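Local coordinates for putative epoxide hydrolase protein (Klebsiella pneumoniae subsp. pneumoniae, PDB 5BOV) that is a putative epoxide hydrolase of the alpha/beta hydrolase fold whose substrate is not established, at residues F109-R114 with I214-W219. Numbering follows the deposited sequence.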
# COMPACT_ATOMS: atom_id res chain seq x y z
N PHE A 109 -2.85 -2.47 2.10
CA PHE A 109 -3.21 -1.54 3.18
C PHE A 109 -2.42 -0.24 3.02
O PHE A 109 -1.36 -0.22 2.44
CB PHE A 109 -3.02 -2.18 4.61
CG PHE A 109 -1.55 -2.40 4.97
CD1 PHE A 109 -0.83 -3.47 4.39
CD2 PHE A 109 -0.88 -1.52 5.81
CE1 PHE A 109 0.51 -3.63 4.71
CE2 PHE A 109 0.47 -1.70 6.17
CZ PHE A 109 1.15 -2.77 5.61
N ASP A 110 -3.00 0.87 3.51
CA ASP A 110 -2.40 2.19 3.49
C ASP A 110 -1.99 2.53 2.06
O ASP A 110 -2.84 2.37 1.17
CB ASP A 110 -1.27 2.27 4.57
CG ASP A 110 -0.69 3.60 4.66
OD1 ASP A 110 -1.43 4.60 5.07
OD2 ASP A 110 0.42 3.84 4.24
N TRP A 111 -0.77 2.95 1.76
CA TRP A 111 -0.42 3.28 0.35
C TRP A 111 -0.74 2.11 -0.58
O TRP A 111 -1.07 2.32 -1.74
CB TRP A 111 1.05 3.57 0.19
CG TRP A 111 1.59 4.82 0.86
CD1 TRP A 111 0.99 5.62 1.74
CD2 TRP A 111 2.90 5.35 0.65
NE1 TRP A 111 1.88 6.64 2.15
CE2 TRP A 111 3.04 6.50 1.48
CE3 TRP A 111 3.99 4.95 -0.11
CZ2 TRP A 111 4.25 7.24 1.54
CZ3 TRP A 111 5.16 5.72 -0.10
CH2 TRP A 111 5.28 6.82 0.74
N GLY A 112 -0.55 0.88 -0.11
CA GLY A 112 -0.83 -0.24 -0.94
C GLY A 112 -2.31 -0.45 -1.28
O GLY A 112 -2.64 -0.92 -2.35
N ALA A 113 -3.17 -0.12 -0.34
CA ALA A 113 -4.61 -0.14 -0.57
C ALA A 113 -4.99 0.93 -1.57
O ALA A 113 -5.76 0.71 -2.50
CB ALA A 113 -5.43 0.01 0.68
N ARG A 114 -4.48 2.16 -1.35
CA ARG A 114 -4.70 3.24 -2.32
C ARG A 114 -4.25 2.86 -3.71
O ARG A 114 -4.98 3.01 -4.68
CB ARG A 114 -3.98 4.46 -1.87
CG ARG A 114 -4.18 5.66 -2.73
CD ARG A 114 -3.28 6.81 -2.28
NE ARG A 114 -1.90 6.50 -2.60
CZ ARG A 114 -0.83 7.05 -2.06
NH1 ARG A 114 -0.93 7.94 -1.09
NH2 ARG A 114 0.38 6.72 -2.53
N ILE A 214 8.14 12.20 1.66
CA ILE A 214 7.80 13.65 1.73
C ILE A 214 6.94 14.04 0.53
O ILE A 214 5.96 14.81 0.66
CB ILE A 214 9.10 14.47 1.78
CG1 ILE A 214 9.89 14.17 3.03
CG2 ILE A 214 8.85 15.97 1.63
CD1 ILE A 214 9.20 14.23 4.33
N SER A 215 7.32 13.54 -0.64
CA SER A 215 6.55 13.78 -1.85
C SER A 215 5.10 13.27 -1.70
O SER A 215 4.14 13.96 -2.08
CB SER A 215 7.19 13.17 -3.08
OG SER A 215 6.37 13.32 -4.24
N ASN A 216 4.93 12.03 -1.25
CA ASN A 216 3.59 11.47 -1.04
C ASN A 216 2.70 12.41 -0.22
O ASN A 216 1.57 12.70 -0.65
CB ASN A 216 3.69 10.08 -0.38
CG ASN A 216 2.33 9.49 -0.08
OD1 ASN A 216 1.76 8.76 -0.88
ND2 ASN A 216 1.81 9.79 1.10
N TYR A 217 3.22 12.87 0.92
CA TYR A 217 2.43 13.69 1.84
C TYR A 217 2.29 15.18 1.38
O TYR A 217 1.20 15.75 1.51
CB TYR A 217 2.90 13.53 3.29
CG TYR A 217 2.58 12.17 3.76
CD1 TYR A 217 1.25 11.75 3.95
CD2 TYR A 217 3.55 11.19 3.87
CE1 TYR A 217 0.93 10.43 4.28
CE2 TYR A 217 3.22 9.90 4.26
CZ TYR A 217 1.91 9.53 4.44
OH TYR A 217 1.61 8.20 4.71
N ARG A 218 3.31 15.70 0.69
CA ARG A 218 3.16 17.02 0.11
C ARG A 218 2.15 16.98 -1.03
O ARG A 218 1.30 17.90 -1.15
CB ARG A 218 4.48 17.61 -0.30
CG ARG A 218 5.30 17.98 0.91
CD ARG A 218 6.66 18.52 0.51
NE ARG A 218 7.42 18.71 1.77
CZ ARG A 218 8.63 19.21 1.84
NH1 ARG A 218 9.25 19.58 0.70
NH2 ARG A 218 9.26 19.30 3.03
N TRP A 219 2.18 15.96 -1.88
CA TRP A 219 1.19 15.89 -2.93
C TRP A 219 -0.22 15.83 -2.36
O TRP A 219 -1.11 16.52 -2.82
CB TRP A 219 1.43 14.69 -3.89
CG TRP A 219 0.50 14.70 -5.11
CD1 TRP A 219 0.80 15.15 -6.35
CD2 TRP A 219 -0.83 14.20 -5.19
NE1 TRP A 219 -0.26 15.03 -7.18
CE2 TRP A 219 -1.28 14.43 -6.49
CE3 TRP A 219 -1.70 13.64 -4.27
CZ2 TRP A 219 -2.52 14.06 -6.91
CZ3 TRP A 219 -2.93 13.26 -4.69
CH2 TRP A 219 -3.34 13.47 -6.00
O HOH W 1 -0.81 7.33 5.15
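Asn216 OD1 is gripped end-on by both terminal nitrogens of Arg114. Arg114 NH1 donates to Asn216 OD1 at 2.8 Å, in the carbonyl plane and on a lone pair. Arg114 NH2 donates to Asn216 OD1 at 3.0 Å, nearly along the C=O axis. The guanidinium and the amide are close to coplanar. Arg114 is extended except for a bend at chi3, which brings NH2 over the rim of the Trp111 ring. The Asn216 amide stacks on that same face, its plane 24° from the indole, with Asn216 CG 3.4 Å from Trp111 CZ2. Asn216 ND2 comes near Trp111 NE1, but both are donors and do not bond. Asn216 ND2 lies over the centre of the Tyr217 ring, 3.2 Å above its plane. Trp111 NE1 donates to Tyr217 OH at 3.0 Å, with an N-H...O angle of 156°. The two rings meet obliquely. Tyr217 OH also bonds a water at 2.6 Å, and this water donates to Asp110 OD1. Trp40 stacks on Trp111 and meets Tyr217 edge-to-face. Asp110 OD2 accepts from Trp40 N and, weakly, from Trp111 N, two amides that probably form the oxyanion hole. Asp110 follows strand 104-108 in a strained turn, with phi 54°, at the start of helix 111-122. This fits the nucleophile elbow of alpha/beta hydrolases, with Asp110 as the probable nucleophile. Helix 209-220, part of the cap, thus meets the elbow through a buried polar network. Tyr217 OH, one water from Asp110, is placed like the epoxide-polarising cap tyrosines of epoxide hydrolases, though that role is not established here.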